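Local coordinates for AztD protein (Citrobacter koseri, PDB 6CMK), which acts as a periplasmic zinc chaperone that passes one zinc ion directly to the solute-binding protein AztC of the AztABCD transport system, at residues T34-L38 with V50-L54; Y175-V180 with Q238-P243; G220-A226 with G265-F271. All blocks are in the same frame, centred on the assembly; numbering follows the deposited sequence.

Contact 1 of 3, residues T34-L38 with V50-L54; sequences TAWRL and VIDAL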
loop_
_atom_site.group_PDB
_atom_site.type_symbol
_atom_site.label_atom_id
_atom_site.label_comp_id
_atom_site.label_asym_id
_atom_site.label_seq_id
_atom_site.Cartn_x
_atom_site.Cartn_y
_atom_site.Cartn_z
ATOM N N THR B 34 -6.168 16.138 3.211
ATOM C CA THR B 34 -4.826 15.972 2.671
ATOM C C THR B 34 -3.842 16.566 3.665
ATOM O O THR B 34 -4.038 17.686 4.144
ATOM C CB THR B 34 -4.682 16.674 1.315
ATOM O OG1 THR B 34 -5.567 16.078 0.357
ATOM C CG2 THR B 34 -3.254 16.575 0.798
ATOM N N ALA B 35 -2.787 15.824 3.980
ATOM C CA ALA B 35 -1.816 16.345 4.933
ATOM C C ALA B 35 -0.444 15.795 4.599
ATOM O O ALA B 35 -0.280 14.580 4.438
ATOM C CB ALA B 35 -2.196 15.992 6.376
ATOM N N TRP B 36 0.529 16.697 4.486
ATOM C CA TRP B 36 1.921 16.334 4.261
ATOM C C TRP B 36 2.808 17.214 5.130
ATOM O O TRP B 36 2.525 18.401 5.317
ATOM C CB TRP B 36 2.338 16.505 2.802
ATOM C CG TRP B 36 1.664 15.584 1.807
ATOM C CD1 TRP B 36 0.387 15.677 1.343
ATOM C CD2 TRP B 36 2.257 14.475 1.130
ATOM N NE1 TRP B 36 0.137 14.689 0.422
ATOM C CE2 TRP B 36 1.270 13.931 0.276
ATOM C CE3 TRP B 36 3.515 13.879 1.165
ATOM C CZ2 TRP B 36 1.515 12.833 -0.530
ATOM C CZ3 TRP B 36 3.749 12.785 0.358
ATOM C CH2 TRP B 36 2.752 12.275 -0.474
ATOM N N ARG B 37 3.895 16.634 5.636
ATOM C CA ARG B 37 4.790 17.330 6.547
ATOM C C ARG B 37 6.235 17.113 6.140
ATOM O O ARG B 37 6.613 16.021 5.709
ATOM C CB ARG B 37 4.561 16.858 7.978
ATOM C CG ARG B 37 3.246 17.363 8.511
ATOM C CD ARG B 37 2.858 16.735 9.821
ATOM N NE ARG B 37 1.554 17.230 10.232
ATOM C CZ ARG B 37 0.973 16.951 11.389
ATOM N NH1 ARG B 37 1.576 16.165 12.263
ATOM N NH2 ARG B 37 -0.218 17.464 11.667
ATOM N N LEU B 38 7.022 18.178 6.257
ATOM C CA LEU B 38 8.461 18.137 6.067
ATOM C C LEU B 38 9.150 18.042 7.415
ATOM O O LEU B 38 8.744 18.692 8.381
ATOM C CB LEU B 38 8.970 19.394 5.361
ATOM C CG LEU B 38 8.247 19.826 4.091
ATOM C CD1 LEU B 38 8.826 21.159 3.589
ATOM C CD2 LEU B 38 8.365 18.742 3.050
ATOM N N VAL B 50 9.728 20.880 11.877
ATOM C CA VAL B 50 8.604 20.234 11.206
ATOM C C VAL B 50 7.770 21.335 10.584
ATOM O O VAL B 50 7.404 22.298 11.265
ATOM C CB VAL B 50 7.749 19.388 12.167
ATOM C CG1 VAL B 50 6.716 18.555 11.373
ATOM C CG2 VAL B 50 8.628 18.490 13.026
ATOM N N ILE B 51 7.475 21.192 9.301
ATOM C CA ILE B 51 6.799 22.223 8.532
ATOM C C ILE B 51 5.656 21.565 7.782
ATOM O O ILE B 51 5.800 20.450 7.273
ATOM C CB ILE B 51 7.787 22.920 7.576
ATOM C CG1 ILE B 51 8.779 23.740 8.420
ATOM C CG2 ILE B 51 7.067 23.787 6.533
ATOM C CD1 ILE B 51 9.711 24.633 7.634
ATOM N N ASP B 52 4.517 22.246 7.739
ATOM C CA ASP B 52 3.415 21.814 6.889
ATOM C C ASP B 52 3.822 21.997 5.433
ATOM O O ASP B 52 4.091 23.119 4.995
ATOM C CB ASP B 52 2.158 22.618 7.216
ATOM C CG ASP B 52 0.926 22.128 6.471
ATOM O OD1 ASP B 52 1.038 21.559 5.360
ATOM O OD2 ASP B 52 -0.180 22.317 7.009
ATOM N N ALA B 53 3.894 20.896 4.688
ATOM C CA ALA B 53 4.416 20.965 3.326
ATOM C C ALA B 53 3.494 21.755 2.406
ATOM O O ALA B 53 3.949 22.307 1.399
ATOM C CB ALA B 53 4.616 19.560 2.761
ATOM N N LEU B 54 2.200 21.807 2.717
ATOM C CA LEU B 54 1.248 22.374 1.769
ATOM C C LEU B 54 1.209 23.902 1.823
ATOM O O LEU B 54 0.894 24.540 0.812
ATOM C CB LEU B 54 -0.136 21.765 2.019
ATOM C CG LEU B 54 -0.157 20.227 2.097
ATOM C CD1 LEU B 54 -1.578 19.691 2.204
ATOM C CD2 LEU B 54 0.553 19.568 0.914
HETATM O O HOH W 1 -0.444 19.318 5.535
#

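Contact 2 of 3, residues Y175-V180 with Q238-P243; sequences YDNYAV and QKNAAP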
loop_
_atom_site.group_PDB
_atom_site.type_symbol
_atom_site.label_atom_id
_atom_site.label_comp_id
_atom_site.label_asym_id
_atom_site.label_seq_id
_atom_site.Cartn_x
_atom_site.Cartn_y
_atom_site.Cartn_z
ATOM N N TYR B 175 14.746 -8.539 8.363
ATOM C CA TYR B 175 13.837 -9.510 7.755
ATOM C C TYR B 175 13.027 -10.208 8.846
ATOM O O TYR B 175 13.188 -9.941 10.034
ATOM C CB TYR B 175 14.627 -10.497 6.881
ATOM C CG TYR B 175 15.056 -9.805 5.618
ATOM C CD1 TYR B 175 14.158 -9.622 4.587
ATOM C CD2 TYR B 175 16.312 -9.232 5.501
ATOM C CE1 TYR B 175 14.497 -8.950 3.454
ATOM C CE2 TYR B 175 16.663 -8.550 4.364
ATOM C CZ TYR B 175 15.745 -8.406 3.339
ATOM O OH TYR B 175 16.063 -7.706 2.197
ATOM N N ASP B 176 12.104 -11.075 8.433
ATOM C CA ASP B 176 11.306 -11.835 9.390
ATOM C C ASP B 176 12.174 -12.936 9.970
ATOM O O ASP B 176 12.556 -13.867 9.256
ATOM C CB ASP B 176 10.077 -12.430 8.724
ATOM C CG ASP B 176 9.158 -11.382 8.164
ATOM O OD1 ASP B 176 9.044 -10.300 8.782
ATOM O OD2 ASP B 176 8.544 -11.653 7.104
ATOM N N ASN B 177 12.498 -12.816 11.253
ATOM C CA ASN B 177 13.268 -13.805 12.005
ATOM C C ASN B 177 14.727 -13.873 11.572
ATOM O O ASN B 177 15.455 -14.775 12.032
ATOM C CB ASN B 177 12.624 -15.189 11.889
ATOM C CG ASN B 177 11.167 -15.182 12.313
ATOM O OD1 ASN B 177 10.837 -14.711 13.393
ATOM N ND2 ASN B 177 10.288 -15.666 11.442
ATOM N N TYR B 178 15.177 -12.935 10.734
ATOM C CA TYR B 178 16.533 -12.893 10.196
ATOM C C TYR B 178 16.934 -11.442 9.960
ATOM O O TYR B 178 16.100 -10.535 9.971
ATOM C CB TYR B 178 16.652 -13.660 8.872
ATOM C CG TYR B 178 16.346 -15.134 8.954
ATOM C CD1 TYR B 178 17.330 -16.045 9.314
ATOM C CD2 TYR B 178 15.079 -15.619 8.674
ATOM C CE1 TYR B 178 17.054 -17.398 9.390
ATOM C CE2 TYR B 178 14.797 -16.961 8.749
ATOM C CZ TYR B 178 15.790 -17.845 9.106
ATOM O OH TYR B 178 15.515 -19.185 9.182
ATOM N N ALA B 179 18.230 -11.238 9.730
ATOM C CA ALA B 179 18.745 -9.983 9.207
ATOM C C ALA B 179 19.845 -10.303 8.212
ATOM O O ALA B 179 20.421 -11.390 8.224
ATOM C CB ALA B 179 19.287 -9.061 10.305
ATOM N N VAL B 180 20.112 -9.355 7.321
ATOM C CA VAL B 180 21.297 -9.390 6.473
ATOM C C VAL B 180 22.238 -8.315 6.981
ATOM O O VAL B 180 21.844 -7.151 7.111
ATOM C CB VAL B 180 20.955 -9.166 4.992
ATOM C CG1 VAL B 180 22.237 -8.985 4.168
ATOM C CG2 VAL B 180 20.131 -10.334 4.466
ATOM N N GLN B 238 12.798 -11.919 0.592
ATOM C CA GLN B 238 12.380 -12.932 1.552
ATOM C C GLN B 238 10.941 -13.312 1.274
ATOM O O GLN B 238 10.080 -12.439 1.133
ATOM C CB GLN B 238 12.491 -12.456 3.003
ATOM C CG GLN B 238 12.126 -13.570 3.998
ATOM C CD GLN B 238 12.175 -13.128 5.441
ATOM O OE1 GLN B 238 11.818 -12.003 5.776
ATOM N NE2 GLN B 238 12.616 -14.026 6.310
ATOM N N LYS B 239 10.684 -14.611 1.225
ATOM C CA LYS B 239 9.308 -15.084 1.193
ATOM C C LYS B 239 9.009 -15.769 2.520
ATOM O O LYS B 239 8.947 -15.092 3.551
ATOM C CB LYS B 239 9.102 -15.951 -0.043
ATOM C CG LYS B 239 9.161 -15.069 -1.293
ATOM C CD LYS B 239 8.891 -15.820 -2.573
ATOM C CE LYS B 239 9.433 -15.056 -3.774
ATOM N NZ LYS B 239 8.765 -13.736 -3.972
ATOM N N ASN B 240 8.840 -17.085 2.545
ATOM C CA ASN B 240 8.449 -17.751 3.781
ATOM C C ASN B 240 9.571 -18.624 4.328
ATOM O O ASN B 240 9.325 -19.637 4.984
ATOM C CB ASN B 240 7.163 -18.538 3.557
ATOM C CG ASN B 240 5.954 -17.619 3.479
ATOM O OD1 ASN B 240 5.755 -16.778 4.358
ATOM N ND2 ASN B 240 5.179 -17.741 2.417
ATOM N N ALA B 241 10.807 -18.203 4.086
ATOM C CA ALA B 241 11.995 -18.888 4.560
ATOM C C ALA B 241 13.031 -17.820 4.894
ATOM O O ALA B 241 12.713 -16.640 5.082
ATOM C CB ALA B 241 12.492 -19.893 3.511
ATOM N N ALA B 242 14.291 -18.220 4.978
ATOM C CA ALA B 242 15.334 -17.244 5.189
ATOM C C ALA B 242 15.437 -16.344 3.962
ATOM O O ALA B 242 15.079 -16.752 2.853
ATOM C CB ALA B 242 16.670 -17.927 5.453
ATOM N N PRO B 243 15.896 -15.107 4.134
ATOM C CA PRO B 243 16.131 -14.253 2.965
ATOM C C PRO B 243 17.119 -14.906 2.014
ATOM O O PRO B 243 17.952 -15.730 2.415
ATOM C CB PRO B 243 16.687 -12.951 3.555
ATOM C CG PRO B 243 16.821 -13.137 4.995
ATOM C CD PRO B 243 16.219 -14.448 5.408
HETATM O O HOH W 2 8.653 -14.199 6.203
#

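Contact 3 of 3, residues G220-A226 with G265-F271; sequences GSGDTFA and GKGMQYF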
loop_
_atom_site.group_PDB
_atom_site.type_symbol
_atom_site.label_atom_id
_atom_site.label_comp_id
_atom_site.label_asym_id
_atom_site.label_seq_id
_atom_site.Cartn_x
_atom_site.Cartn_y
_atom_site.Cartn_z
ATOM N N GLY B 220 15.961 0.070 -0.637
ATOM C CA GLY B 220 14.908 -0.878 -0.931
ATOM C C GLY B 220 13.995 -0.373 -2.032
ATOM O O GLY B 220 13.785 0.829 -2.175
ATOM N N SER B 221 13.441 -1.305 -2.799
ATOM C CA SER B 221 12.441 -0.963 -3.806
ATOM C C SER B 221 11.458 -2.124 -3.866
ATOM O O SER B 221 11.795 -3.203 -4.362
ATOM C CB SER B 221 13.088 -0.709 -5.161
ATOM O OG SER B 221 12.114 -0.277 -6.115
ATOM N N GLY B 222 10.247 -1.895 -3.377
ATOM C CA GLY B 222 9.298 -2.996 -3.296
ATOM C C GLY B 222 9.873 -4.119 -2.466
ATOM O O GLY B 222 10.468 -3.894 -1.408
ATOM N N ASP B 223 9.710 -5.353 -2.950
ATOM C CA ASP B 223 10.128 -6.524 -2.185
ATOM C C ASP B 223 11.619 -6.837 -2.306
ATOM O O ASP B 223 12.061 -7.866 -1.775
ATOM C CB ASP B 223 9.304 -7.745 -2.610
ATOM C CG ASP B 223 9.715 -8.323 -3.955
ATOM O OD1 ASP B 223 10.452 -7.687 -4.747
ATOM O OD2 ASP B 223 9.278 -9.461 -4.221
ATOM N N THR B 224 12.410 -5.967 -2.934
ATOM C CA THR B 224 13.818 -6.235 -3.199
ATOM C C THR B 224 14.675 -5.175 -2.524
ATOM O O THR B 224 14.387 -3.981 -2.621
ATOM C CB THR B 224 14.091 -6.268 -4.709
ATOM O OG1 THR B 224 13.299 -7.309 -5.291
ATOM C CG2 THR B 224 15.568 -6.556 -4.998
ATOM N N PHE B 225 15.706 -5.618 -1.811
ATOM C CA PHE B 225 16.653 -4.708 -1.190
ATOM C C PHE B 225 18.007 -4.859 -1.866
ATOM O O PHE B 225 18.427 -5.970 -2.200
ATOM C CB PHE B 225 16.774 -4.969 0.316
ATOM C CG PHE B 225 17.264 -3.786 1.072
ATOM C CD1 PHE B 225 18.620 -3.575 1.230
ATOM C CD2 PHE B 225 16.372 -2.863 1.594
ATOM C CE1 PHE B 225 19.076 -2.474 1.891
ATOM C CE2 PHE B 225 16.824 -1.755 2.267
ATOM C CZ PHE B 225 18.186 -1.558 2.412
ATOM N N ALA B 226 18.694 -3.742 -2.070
ATOM C CA ALA B 226 19.962 -3.755 -2.785
ATOM C C ALA B 226 21.093 -3.214 -1.920
ATOM O O ALA B 226 20.920 -2.227 -1.205
ATOM C CB ALA B 226 19.874 -2.937 -4.070
ATOM N N GLY B 265 13.098 2.967 -6.169
ATOM C CA GLY B 265 11.780 3.408 -6.596
ATOM C C GLY B 265 10.691 2.963 -5.639
ATOM O O GLY B 265 10.786 1.921 -4.989
ATOM N N LYS B 266 9.631 3.762 -5.556
ATOM C CA LYS B 266 8.534 3.425 -4.650
ATOM C C LYS B 266 7.361 2.754 -5.351
ATOM O O LYS B 266 6.919 1.681 -4.922
ATOM C CB LYS B 266 8.051 4.675 -3.908
ATOM C CG LYS B 266 8.764 4.892 -2.584
ATOM C CD LYS B 266 7.829 4.738 -1.389
ATOM C CE LYS B 266 7.237 3.335 -1.276
ATOM N NZ LYS B 266 7.050 2.925 0.149
ATOM N N GLY B 267 6.846 3.354 -6.420
ATOM C CA GLY B 267 5.708 2.783 -7.115
ATOM C C GLY B 267 6.073 1.820 -8.215
ATOM O O GLY B 267 5.228 1.080 -8.717
ATOM N N MET B 268 7.344 1.814 -8.577
ATOM C CA MET B 268 7.910 0.971 -9.609
ATOM C C MET B 268 9.217 0.444 -9.033
ATOM O O MET B 268 9.866 1.145 -8.255
ATOM C CB MET B 268 8.113 1.822 -10.876
ATOM C CG MET B 268 8.741 1.185 -12.086
ATOM S SD MET B 268 8.571 2.378 -13.448
ATOM C CE MET B 268 10.005 3.421 -13.225
ATOM N N GLN B 269 9.589 -0.795 -9.370
ATOM C CA GLN B 269 10.806 -1.390 -8.813
ATOM C C GLN B 269 12.015 -1.038 -9.667
ATOM O O GLN B 269 12.133 -1.494 -10.812
ATOM C CB GLN B 269 10.675 -2.902 -8.678
ATOM C CG GLN B 269 9.754 -3.294 -7.554
ATOM C CD GLN B 269 9.805 -4.777 -7.261
ATOM O OE1 GLN B 269 9.206 -5.582 -7.969
ATOM N NE2 GLN B 269 10.558 -5.147 -6.231
ATOM N N TYR B 270 12.929 -0.249 -9.094
ATOM C CA TYR B 270 14.208 0.058 -9.717
ATOM C C TYR B 270 15.121 0.637 -8.650
ATOM O O TYR B 270 14.672 1.053 -7.582
ATOM C CB TYR B 270 14.065 1.054 -10.884
ATOM C CG TYR B 270 13.640 2.447 -10.469
ATOM C CD1 TYR B 270 12.296 2.804 -10.400
ATOM C CD2 TYR B 270 14.584 3.412 -10.148
ATOM C CE1 TYR B 270 11.910 4.086 -10.029
ATOM C CE2 TYR B 270 14.208 4.681 -9.770
ATOM C CZ TYR B 270 12.878 5.021 -9.720
ATOM O OH TYR B 270 12.520 6.282 -9.338
ATOM N N PHE B 271 16.414 0.698 -8.977
ATOM C CA PHE B 271 17.379 1.398 -8.156
ATOM C C PHE B 271 18.112 2.415 -9.009
ATOM O O PHE B 271 18.289 2.227 -10.214
ATOM C CB PHE B 271 18.367 0.421 -7.511
ATOM C CG PHE B 271 17.704 -0.574 -6.627
ATOM C CD1 PHE B 271 17.312 -0.215 -5.357
ATOM C CD2 PHE B 271 17.431 -1.853 -7.082
ATOM C CE1 PHE B 271 16.661 -1.116 -4.541
ATOM C CE2 PHE B 271 16.788 -2.764 -6.269
ATOM C CZ PHE B 271 16.401 -2.398 -4.998
HETATM O O HOH W 3 9.487 0.671 -2.420
HETATM O O HOH W 4 9.768 -8.037 -7.902
#

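Contact 1 of 3, residues T34-L38 with V50-L54
A water molecule joins the two segments past the end of the second strand, beside the last direct backbone bond. Water 1 accepts from Trp36 N at 3.0 Å and donates to Asp52 OD1 at 2.7 Å. The same OD1 accepts from Leu54 N at 2.9 Å, which makes an Asx turn over Asp52 to Leu54, where the strand has ended. The two strands form a beta hairpin in one blade of the eight-bladed beta propeller. This blade joins the two ends of the chain: strand 392-403 lies on the other side of strand 32-42, where Ala35 pairs with Gly400 and Arg37 with Val398. Such Velcro-like closure is well known in propellers.

The pairing is antiparallel. Leu38 and Ile51 form a hydrogen-bonded pair, with Leu38 N to Ile51 O at 2.8 Å and Ile51 N to Leu38 O at 3.0 Å. Arg37 and Asp52 form the next, non-hydrogen-bonded pair. Their side chains share a sheet face, but the Arg37 guanidinium reaches the carbonyls of Ser94 and Asp110 instead. Beyond the strand end, Ala53 N still donates to Trp36 O at 2.9 Å. Ala53 CB packs on the face that carries Leu38, 3.8 Å from both Leu38 CD2 and Trp36 CB. Leu54 packs along Trp36 and Thr34, with its CD2 3.9 Å from Trp36 CD1 and its CD1 3.8 Å from Thr34 CG2.

Contact 2 of 3, residues Y175-V180 with Q238-P243
The Tyr178 ring lies over Ala242, whose CB sits 3.9 Å from the ring centroid and 16° off the normal, a CH-pi contact. Ala242 CA is also close, 3.6 Å from Tyr178 CE2. Pro243 follows and fits between the two tyrosines of the other segment. Its CD is 3.6 Å from Tyr178 CB. Its CB lies over the face of the Tyr175 ring, 4.2 Å from the centroid, in a second CH-pi contact. Val180 CG2 touches the same proline at CG, at 4.4 Å.

Gln238 supplies the polar part. Its amide meets both backbone groups of Asp176: Asp176 N donates to Gln238 OE1 at 2.8 Å, and Gln238 NE2 donates to Asp176 O at 3.0 Å. The amide thus pairs with Asp176 through two hydrogen bonds, much as a peptide group would. Asp176 and Asn177 form a tight hairpin turn, closed by Tyr175 N to Tyr178 O at 2.9 Å. This turn leads into strand 178-183 of one blade of the beta propeller. Residues 238-243 are the loop between strands 232-237 and 244-249 of the next blade, so the contact joins neighbouring blades through their loops.

The second hydrogen of Gln238 NE2 goes to Ala241 O at 2.9 Å, a bond across the loop itself. The Asp176 carboxylate forms a salt bridge with Lys133. Water 2 lies between the segments, 2.7 Å from Asp176 OD2 and 2.8 Å from Lys239 O.

Contact 3 of 3, residues G220-A226 with G265-F271
Residues 220-226 form a hairpin around a type II' turn from Ser221 to Thr224. Ser221 N donates to Thr224 O at 2.8 Å, and Thr224 N to Ser221 O at 3.2 Å. Gly222 has a positive phi of 57°, and a CB there would clash with Gln269 NE2. Residues 265-270 form a loop, closed by Gly265 N to Tyr270 O at 2.9 Å, and Phe271 starts the next strand. The backbones come nearest at Ser221 and Gly265, with CA atoms 5.2 Å apart.

Ser221 points its side chain into this loop. Its OG donates to Gly265 O at 2.8 Å and accepts from Tyr270 N at 3.1 Å, so one hydroxyl links both ends of the loop. Gln269 reaches back to the turn. Its NE2 donates to Ser221 O at 3.0 Å and to Asp223 OD1 at 2.9 Å. Asp223 OD1 also accepts from Thr224 OG1 at 2.9 Å.

The contact joins two successive blades of the beta propeller: the hairpin of strands 218-221 and 224-228, and the loop between strands 262-264 and 271-274. The Phe271 ring reaches across to the hairpin. Ala226 CB lies over its ring face, 3.6 Å from the centroid, in a CH-pi contact. Thr224 O is at the ring edge, 3.5 Å from Phe271 CZ. Phe225 points away from the loop and packs on Tyr175; its side chain is about 8 Å from that of His126, a zinc ligand of site 1. Water 3 bridges Gly222 N, at 2.8 Å, and Gly265 O, at 3.1 Å.

Contact 1 comes first along the chain. It closes a short hairpin loop within the blade shared by the N- and C-terminal strands, and it ends before the others begin. Residues 175-180 then open contact 2, and residues 220-226 open contact 3. Contact 2 closes at 238-243 and contact 3 at 265-271, so these two cross. Both use the blade that runs from strand 218-221 to strand 244-249. Contact 2 ties it to the preceding blade and contact 3 to the following one. The two touch where Tyr175 OH packs 3.4 Å from Phe225 CB. Contact 1 stands apart, with its centre about 35 Å from that of contact 2 and 25 Å from that of contact 3.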